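Local coordinates for protein similar to hydroxylamine oxidoreductase (Kuenenia stuttgartiensis, PDB 6H5L) that is a multihaem c-type cytochrome of a reducing hydroxylamine oxidoreductase-like complex, probably an oxidoreductase that passes electrons between its haems, at residues L161-V166 and N295-G300; K299-M304 and V340-Y345. All blocks are in the same frame, centred on the assembly; numbering follows the deposited sequence.

Contact 1 (L161-V166 and N295-G300); sequences LREREV and NPVMKG. With HEC (heme c), chain H.
Glu-163 and Asn-295 run past each other in opposite directions where a 3-10 segment, 162-165, meets an Asx turn followed by a type I beta turn from Val-297 to Gly-300, beside a heme c of this multihaem cytochrome. Their carboxylate and amide planes stand 79° apart. The aliphatic part of the acid makes much of the contact, with Glu-163 CG 3.6 Å from Asn-295 CB. The extended chain beyond CG carries the carboxylate on to the proline ring, Glu-163 OE1 lying 3.4 Å from Pro-296 CD. Glutamate suits this buried place because its methylenes pack while OE2 accepts from the backbone N of Leu-172; OE1 too has a hydrogen-bond partner beyond the two segments. Val-297 crosses Glu-163 at about a right angle and uses its two branches differently. Val-297 CG2 meets both Glu-163 CG and, at 3.7 Å, Val-166 CG2, whereas Val-297 CG1 touches the heme c at C2A. Pro-296 adds its ring to that pocket, Pro-296 CG meeting the porphyrin carbon CHB at 3.5 Å; a compact apolar ring fits such a place well.

Met-298, bent at both chi2 and chi3, crosses Val-166 at about a right angle, and Met-298 CE lies 4.1 Å from Val-166 CG1. The same flexible thioether brings CE toward the carboxylate of Glu-165, which is itself gripped side-on by Arg-162 through NE and NH2, while NH1 of that arginine forms a salt bridge with Glu-287. The Asx turn and the beta turn share Val-297: Asn-295 OD1 accepts from Val-297 N, two residues on, at 3.1 Å, with the donor tilted 21° from the carbonyl plane.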
loop_
_atom_site.group_PDB
_atom_site.type_symbol
_atom_site.label_atom_id
_atom_site.label_comp_id
_atom_site.label_asym_id
_atom_site.label_seq_id
_atom_site.Cartn_x
_atom_site.Cartn_y
_atom_site.Cartn_z
ATOM N N LEU A 161 20.792 -29.942 -31.194
ATOM C CA LEU A 161 21.395 -30.831 -32.179
ATOM C C LEU A 161 22.623 -31.546 -31.632
ATOM O O LEU A 161 22.987 -32.609 -32.147
ATOM C CB LEU A 161 21.760 -30.037 -33.436
ATOM C CG LEU A 161 21.400 -30.644 -34.792
ATOM C CD1 LEU A 161 19.898 -30.851 -34.909
ATOM C CD2 LEU A 161 21.910 -29.763 -35.924
ATOM N N ARG A 162 23.263 -30.994 -30.599
ATOM C CA ARG A 162 24.444 -31.614 -30.011
ATOM C C ARG A 162 24.133 -32.891 -29.237
ATOM O O ARG A 162 25.073 -33.546 -28.770
ATOM C CB ARG A 162 25.162 -30.621 -29.094
ATOM C CG ARG A 162 25.891 -29.505 -29.828
ATOM C CD ARG A 162 26.876 -28.807 -28.907
ATOM N NE ARG A 162 27.889 -29.734 -28.409
ATOM C CZ ARG A 162 28.693 -29.484 -27.382
ATOM N NH1 ARG A 162 28.605 -28.332 -26.732
ATOM N NH2 ARG A 162 29.584 -30.388 -27.001
ATOM N N GLU A 163 22.859 -33.263 -29.082
ATOM C CA GLU A 163 22.542 -34.542 -28.454
ATOM C C GLU A 163 23.078 -35.710 -29.270
ATOM O O GLU A 163 23.322 -36.790 -28.720
ATOM C CB GLU A 163 21.032 -34.688 -28.268
ATOM C CG GLU A 163 20.427 -33.745 -27.245
ATOM C CD GLU A 163 18.979 -34.071 -26.941
ATOM O OE1 GLU A 163 18.427 -33.495 -25.978
ATOM O OE2 GLU A 163 18.394 -34.904 -27.663
ATOM N N ARG A 164 23.256 -35.514 -30.580
ATOM C CA ARG A 164 23.803 -36.554 -31.444
ATOM C C ARG A 164 25.183 -37.019 -30.992
ATOM O O ARG A 164 25.582 -38.146 -31.310
ATOM C CB ARG A 164 23.851 -36.033 -32.890
ATOM C CG ARG A 164 24.485 -36.980 -33.897
ATOM C CD ARG A 164 24.225 -36.562 -35.341
ATOM N NE ARG A 164 22.863 -36.877 -35.765
ATOM C CZ ARG A 164 21.986 -35.984 -36.213
ATOM N NH1 ARG A 164 22.327 -34.706 -36.316
ATOM N NH2 ARG A 164 20.769 -36.370 -36.572
ATOM N N GLU A 165 25.905 -36.193 -30.230
ATOM C CA GLU A 165 27.280 -36.518 -29.863
ATOM C C GLU A 165 27.365 -37.683 -28.884
ATOM O O GLU A 165 28.391 -38.371 -28.839
ATOM C CB GLU A 165 27.964 -35.286 -29.273
ATOM C CG GLU A 165 28.220 -34.190 -30.291
ATOM C CD GLU A 165 28.724 -32.908 -29.663
ATOM O OE1 GLU A 165 28.652 -31.855 -30.332
ATOM O OE2 GLU A 165 29.189 -32.952 -28.504
ATOM N N VAL A 166 26.315 -37.921 -28.094
ATOM C CA VAL A 166 26.322 -39.021 -27.131
ATOM C C VAL A 166 25.500 -40.219 -27.592
ATOM O O VAL A 166 25.609 -41.297 -26.984
ATOM C CB VAL A 166 25.825 -38.561 -25.741
ATOM C CG1 VAL A 166 26.712 -37.450 -25.192
ATOM C CG2 VAL A 166 24.371 -38.117 -25.808
ATOM N N ASN A 295 20.222 -28.903 -23.634
ATOM C CA ASN A 295 19.856 -30.309 -23.780
ATOM C C ASN A 295 20.290 -31.053 -22.522
ATOM O O ASN A 295 21.308 -30.699 -21.913
ATOM C CB ASN A 295 20.472 -30.935 -25.038
ATOM C CG ASN A 295 21.866 -31.487 -24.805
ATOM O OD1 ASN A 295 22.038 -32.560 -24.223
ATOM N ND2 ASN A 295 22.870 -30.769 -25.289
ATOM N N PRO A 296 19.547 -32.072 -22.093
ATOM C CA PRO A 296 19.800 -32.703 -20.785
ATOM C C PRO A 296 20.612 -33.996 -20.802
ATOM O O PRO A 296 20.700 -34.636 -19.749
ATOM C CB PRO A 296 18.374 -32.991 -20.305
ATOM C CG PRO A 296 17.646 -33.342 -21.569
ATOM C CD PRO A 296 18.267 -32.516 -22.675
ATOM N N VAL A 297 21.199 -34.399 -21.928
ATOM C CA VAL A 297 21.702 -35.761 -22.087
ATOM C C VAL A 297 23.221 -35.843 -22.134
ATOM O O VAL A 297 23.759 -36.950 -22.287
ATOM C CB VAL A 297 21.099 -36.427 -23.339
ATOM C CG1 VAL A 297 19.594 -36.223 -23.377
ATOM C CG2 VAL A 297 21.748 -35.869 -24.598
ATOM N N MET A 298 23.934 -34.723 -21.994
ATOM C CA MET A 298 25.365 -34.729 -22.296
ATOM C C MET A 298 26.185 -35.510 -21.271
ATOM O O MET A 298 27.258 -36.027 -21.611
ATOM C CB MET A 298 25.892 -33.298 -22.397
ATOM C CG MET A 298 25.251 -32.471 -23.500
ATOM S SD MET A 298 25.289 -33.280 -25.112
ATOM C CE MET A 298 27.052 -33.389 -25.405
ATOM N N LYS A 299 25.714 -35.617 -20.030
ATOM C CA LYS A 299 26.501 -36.215 -18.960
ATOM C C LYS A 299 26.069 -37.638 -18.600
ATOM O O LYS A 299 26.498 -38.148 -17.560
ATOM C CB LYS A 299 26.438 -35.340 -17.710
ATOM C CG LYS A 299 26.824 -33.897 -17.949
ATOM C CD LYS A 299 27.085 -33.174 -16.642
ATOM C CE LYS A 299 25.917 -33.320 -15.679
ATOM N NZ LYS A 299 24.640 -32.777 -16.225
ATOM N N GLY A 300 25.247 -38.288 -19.423
ATOM C CA GLY A 300 24.796 -39.636 -19.106
ATOM C C GLY A 300 25.927 -40.648 -19.114
ATOM O O GLY A 300 26.815 -40.619 -19.969
HETATM FE FE HEC H . 13.496 -36.703 -22.091
HETATM C CHA HEC H . 15.574 -39.118 -23.347
HETATM C CHB HEC H . 15.921 -35.810 -19.806
HETATM C CHC HEC H . 11.510 -34.124 -20.943
HETATM C CHD HEC H . 10.877 -37.862 -23.962
HETATM N NA HEC H . 15.387 -37.349 -21.650
HETATM C C1A HEC H . 16.066 -38.355 -22.311
HETATM C C2A HEC H . 17.385 -38.460 -21.718
HETATM C C3A HEC H . 17.479 -37.553 -20.745
HETATM C C4A HEC H . 16.224 -36.832 -20.679
HETATM C CMA HEC H . 18.711 -37.310 -19.846
HETATM C CAA HEC H . 18.494 -39.445 -22.135
HETATM C CBA HEC H . 18.426 -40.684 -21.253
HETATM C CGA HEC H . 19.677 -41.494 -21.452
HETATM O O1A HEC H . 19.614 -42.728 -21.241
HETATM O O2A HEC H . 20.727 -40.914 -21.829
HETATM N NB HEC H . 13.666 -35.264 -20.610
HETATM C C1B HEC H . 14.796 -35.015 -19.853
HETATM C C2B HEC H . 14.589 -33.775 -19.130
HETATM C C3B HEC H . 13.371 -33.314 -19.440
HETATM C C4B HEC H . 12.765 -34.239 -20.380
HETATM C CMB HEC H . 15.602 -33.135 -18.153
HETATM C CAB HEC H . 12.696 -32.026 -18.913
HETATM C CBB HEC H . 13.438 -30.745 -19.356
HETATM N NC HEC H . 11.555 -36.122 -22.362
HETATM C C1C HEC H . 10.943 -34.993 -21.854
HETATM C C2C HEC H . 9.721 -34.765 -22.606
HETATM C C3C HEC H . 9.461 -35.914 -23.250
HETATM C C4C HEC H . 10.667 -36.712 -23.235
HETATM C CMC HEC H . 8.636 -33.778 -22.120
HETATM C CAC HEC H . 8.229 -36.260 -24.119
HETATM C CBC HEC H . 8.406 -35.661 -25.527
HETATM N ND HEC H . 13.267 -38.238 -23.464
HETATM C C1D HEC H . 12.060 -38.558 -24.077
HETATM C C2D HEC H . 12.240 -39.752 -24.867
HETATM C C3D HEC H . 13.710 -40.149 -24.674
HETATM C C4D HEC H . 14.267 -39.151 -23.790
HETATM C CMD HEC H . 11.163 -40.459 -25.714
HETATM C CAD HEC H . 14.460 -41.350 -25.285
HETATM C CBD HEC H . 14.369 -41.328 -26.804
HETATM C CGD HEC H . 15.159 -42.485 -27.349
HETATM O O1D HEC H . 16.122 -42.244 -28.120
HETATM O O2D HEC H . 14.827 -43.646 -26.995
#

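Contact 2 (K299-M304 and V340-Y345); sequences KGIWRM and VAKRSY. With HEC (heme c), chain I.
Lys-342 reaches from helix 337-350 across Ile-301 to the backbone carbonyl of Gly-300 in the loop 299-304, a helix-to-loop contact at the edge of a heme c propionate site. Lys-342 CB packs 3.8 Å from Ile-301 CD1, the two side chains sliding past each other in opposite directions. The chain is extended beyond CG, and Lys-342 CD comes 4.0 Å from Ile-301 CG1 while also approaching the carbonyl oxygen of Gly-300. CE follows that oxygen, and NZ ends on it: the hydrogen bond from Lys-342 NZ to Gly-300 O is 3.2 Å long, with a C=O...N angle of 169°. Lysine suits the place because its methylenes pack against isoleucine while its ammonium closes on a peptide oxygen.

The same peptide is used at both ends: its C=O takes the lysine, and its N-H, on Ile-301, donates to propionate O2D. Trp-302 N donates to O2D as well, at 2.7 Å with an almost straight N-H...O angle of 174°. Ile-301 CD1 also lies 3.7 Å from Arg-343 N, the next residue of the helix. The arginine is bent at chi2 and chi3; Arg-343 NH2 stands 3.7 Å from propionate O1D, too long to count as a bond but probably close enough to help stabilise its negative charge. NH1 forms a salt bridge with Asp-367, which also accepts from Trp-302 NE1. Further along the helix, Tyr-345 CB touches Lys-299 CD. The loop thus packs on helix 337-350 and, through Trp-302, on helices 356-389 and 455-476.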
loop_
_atom_site.group_PDB
_atom_site.type_symbol
_atom_site.label_atom_id
_atom_site.label_comp_id
_atom_site.label_asym_id
_atom_site.label_seq_id
_atom_site.Cartn_x
_atom_site.Cartn_y
_atom_site.Cartn_z
ATOM N N LYS A 299 25.714 -35.617 -20.030
ATOM C CA LYS A 299 26.501 -36.215 -18.960
ATOM C C LYS A 299 26.069 -37.638 -18.600
ATOM O O LYS A 299 26.498 -38.148 -17.560
ATOM C CB LYS A 299 26.438 -35.340 -17.710
ATOM C CG LYS A 299 26.824 -33.897 -17.949
ATOM C CD LYS A 299 27.085 -33.174 -16.642
ATOM C CE LYS A 299 25.917 -33.320 -15.679
ATOM N NZ LYS A 299 24.640 -32.777 -16.225
ATOM N N GLY A 300 25.247 -38.288 -19.423
ATOM C CA GLY A 300 24.796 -39.636 -19.106
ATOM C C GLY A 300 25.927 -40.648 -19.114
ATOM O O GLY A 300 26.815 -40.619 -19.969
ATOM N N ILE A 301 25.886 -41.558 -18.135
ATOM C CA ILE A 301 26.892 -42.609 -17.976
ATOM C C ILE A 301 26.269 -43.995 -18.018
ATOM O O ILE A 301 26.698 -44.855 -18.799
ATOM C CB ILE A 301 27.715 -42.429 -16.671
ATOM C CG1 ILE A 301 28.446 -41.062 -16.682
ATOM C CG2 ILE A 301 28.691 -43.570 -16.478
ATOM C CD1 ILE A 301 29.156 -40.744 -15.374
ATOM N N TRP A 302 25.290 -44.217 -17.159
ATOM C CA TRP A 302 24.585 -45.514 -17.082
ATOM C C TRP A 302 23.370 -45.448 -17.992
ATOM O O TRP A 302 22.624 -46.361 -17.973
ATOM C CB TRP A 302 24.141 -45.821 -15.656
ATOM C CG TRP A 302 25.208 -46.243 -14.707
ATOM C CD1 TRP A 302 25.790 -45.470 -13.762
ATOM C CD2 TRP A 302 25.815 -47.532 -14.590
ATOM N NE1 TRP A 302 26.702 -46.185 -13.057
ATOM C CE2 TRP A 302 26.750 -47.451 -13.545
ATOM C CE3 TRP A 302 25.664 -48.747 -15.252
ATOM C CZ2 TRP A 302 27.529 -48.532 -13.156
ATOM C CZ3 TRP A 302 26.429 -49.814 -14.865
ATOM C CH2 TRP A 302 27.352 -49.707 -13.838
ATOM N N ARG A 303 23.359 -44.476 -18.882
ATOM C CA ARG A 303 22.262 -44.014 -19.745
ATOM C C ARG A 303 20.906 -44.573 -19.332
ATOM O O ARG A 303 20.354 -44.039 -18.442
ATOM C CB ARG A 303 22.639 -44.386 -21.175
ATOM C CG ARG A 303 24.044 -43.960 -21.544
ATOM C CD ARG A 303 24.275 -42.492 -21.741
ATOM N NE ARG A 303 23.303 -41.911 -22.620
ATOM C CZ ARG A 303 23.449 -41.656 -23.897
ATOM N NH1 ARG A 303 24.542 -41.976 -24.537
ATOM N NH2 ARG A 303 22.487 -41.051 -24.542
ATOM N N MET A 304 20.481 -45.715 -19.821
ATOM C CA MET A 304 19.133 -46.153 -19.496
ATOM C C MET A 304 19.104 -47.178 -18.376
ATOM O O MET A 304 18.041 -47.395 -17.783
ATOM C CB MET A 304 18.433 -46.717 -20.739
ATOM C CG MET A 304 16.917 -46.871 -20.581
ATOM S SD MET A 304 16.047 -47.313 -22.098
ATOM C CE MET A 304 14.362 -47.474 -21.503
ATOM N N VAL A 340 34.836 -40.994 -16.283
ATOM C CA VAL A 340 35.352 -40.386 -15.060
ATOM C C VAL A 340 35.218 -38.869 -15.131
ATOM O O VAL A 340 34.864 -38.216 -14.142
ATOM C CB VAL A 340 36.806 -40.827 -14.810
ATOM C CG1 VAL A 340 37.430 -40.011 -13.689
ATOM C CG2 VAL A 340 36.861 -42.311 -14.472
ATOM N N ALA A 341 35.476 -38.287 -16.304
ATOM C CA ALA A 341 35.276 -36.852 -16.475
ATOM C C ALA A 341 33.800 -36.487 -16.372
ATOM O O ALA A 341 33.450 -35.466 -15.768
ATOM C CB ALA A 341 35.850 -36.397 -17.815
ATOM N N LYS A 342 32.923 -37.305 -16.961
ATOM C CA LYS A 342 31.487 -37.083 -16.816
ATOM C C LYS A 342 31.069 -37.128 -15.352
ATOM O O LYS A 342 30.270 -36.300 -14.899
ATOM C CB LYS A 342 30.706 -38.123 -17.620
ATOM C CG LYS A 342 30.747 -37.937 -19.127
ATOM C CD LYS A 342 29.896 -38.997 -19.811
ATOM C CE LYS A 342 29.966 -38.891 -21.323
ATOM N NZ LYS A 342 29.218 -40.001 -21.980
ATOM N N ARG A 343 31.595 -38.097 -14.598
ATOM C CA ARG A 343 31.295 -38.178 -13.173
ATOM C C ARG A 343 31.783 -36.935 -12.437
ATOM O O ARG A 343 31.122 -36.453 -11.510
ATOM C CB ARG A 343 31.918 -39.446 -12.585
ATOM C CG ARG A 343 31.851 -39.561 -11.067
ATOM C CD ARG A 343 30.421 -39.495 -10.555
ATOM N NE ARG A 343 29.544 -40.436 -11.242
ATOM C CZ ARG A 343 29.447 -41.727 -10.940
ATOM N NH1 ARG A 343 30.179 -42.238 -9.959
ATOM N NH2 ARG A 343 28.621 -42.509 -11.619
ATOM N N SER A 344 32.935 -36.393 -12.848
ATOM C CA SER A 344 33.435 -35.171 -12.228
ATOM C C SER A 344 32.529 -33.984 -12.520
ATOM O O SER A 344 32.364 -33.107 -11.664
ATOM C CB SER A 344 34.859 -34.876 -12.704
ATOM O OG SER A 344 34.869 -34.477 -14.063
ATOM N N TYR A 345 31.931 -33.940 -13.715
ATOM C CA TYR A 345 30.973 -32.881 -14.017
ATOM C C TYR A 345 29.746 -32.987 -13.122
ATOM O O TYR A 345 29.214 -31.969 -12.665
ATOM C CB TYR A 345 30.563 -32.936 -15.490
ATOM C CG TYR A 345 31.714 -32.911 -16.475
ATOM C CD1 TYR A 345 32.933 -32.331 -16.146
ATOM C CD2 TYR A 345 31.575 -33.471 -17.740
ATOM C CE1 TYR A 345 33.981 -32.313 -17.047
ATOM C CE2 TYR A 345 32.616 -33.456 -18.646
ATOM C CZ TYR A 345 33.817 -32.876 -18.295
ATOM O OH TYR A 345 34.856 -32.860 -19.197
HETATM FE FE HEC I . 18.176 -37.464 -13.374
HETATM C CHA HEC I . 19.931 -40.162 -14.384
HETATM C CHB HEC I . 15.807 -38.044 -15.819
HETATM C CHC HEC I . 16.229 -34.909 -12.153
HETATM C CHD HEC I . 20.771 -36.403 -11.351
HETATM N NA HEC I . 17.859 -38.900 -14.774
HETATM C C1A HEC I . 18.828 -39.815 -15.133
HETATM C C2A HEC I . 18.470 -40.340 -16.434
HETATM C C3A HEC I . 17.338 -39.758 -16.830
HETATM C C4A HEC I . 16.928 -38.839 -15.794
HETATM C CMA HEC I . 16.588 -40.014 -18.155
HETATM C CAA HEC I . 19.267 -41.387 -17.224
HETATM C CBA HEC I . 20.317 -40.673 -18.063
HETATM C CGA HEC I . 21.622 -40.673 -17.314
HETATM O O1A HEC I . 22.096 -39.569 -16.943
HETATM O O2A HEC I . 22.181 -41.774 -17.079
HETATM N NB HEC I . 16.376 -36.597 -13.925
HETATM C C1B HEC I . 15.516 -37.068 -14.896
HETATM C C2B HEC I . 14.254 -36.374 -14.761
HETATM C C3B HEC I . 14.369 -35.503 -13.757
HETATM C C4B HEC I . 15.706 -35.629 -13.205
HETATM C CMB HEC I . 13.024 -36.579 -15.668
HETATM C CAB HEC I . 13.273 -34.535 -13.259
HETATM C CBB HEC I . 12.066 -35.294 -12.662
HETATM N NC HEC I . 18.469 -35.910 -12.048
HETATM C C1C HEC I . 17.497 -35.023 -11.628
HETATM C C2C HEC I . 17.978 -34.362 -10.428
HETATM C C3C HEC I . 19.278 -34.652 -10.312
HETATM C C4C HEC I . 19.584 -35.711 -11.256
HETATM C CMC HEC I . 17.286 -33.145 -9.777
HETATM C CAC HEC I . 20.246 -34.096 -9.240
HETATM C CBC HEC I . 19.869 -34.630 -7.842
HETATM N ND HEC I . 20.077 -38.163 -12.942
HETATM C C1D HEC I . 20.963 -37.587 -12.034
HETATM C C2D HEC I . 22.129 -38.437 -11.926
HETATM C C3D HEC I . 21.864 -39.615 -12.874
HETATM C C4D HEC I . 20.569 -39.356 -13.463
HETATM C CMD HEC I . 23.375 -38.214 -11.044
HETATM C CAD HEC I . 22.796 -40.812 -13.151
HETATM C CBD HEC I . 23.858 -40.351 -14.146
HETATM C CGD HEC I . 24.764 -41.495 -14.510
HETATM O O1D HEC I . 25.686 -41.808 -13.713
HETATM O O2D HEC I . 24.567 -42.087 -15.601
#

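The two contacts lie one after the other on a single loop, which runs from strand 291-292 to helix 337-350, and they share Lys-299 and Gly-300. The centres of contact 1 and contact 2 are about 11 Å apart. Contact 1 joins the start of this loop to the chain that follows helix 154-161, whereas contact 2 joins its continuation to helix 337-350, later in the sequence. A probable hydrogen bond between Val-166 O and Arg-303 NH1 ties them directly. Both contacts border the same two haems, contact 1 chiefly one and contact 2 chiefly the other, so one continuous piece of chain helps to line both pockets, consistent with a protein that conducts electrons along closely spaced haems.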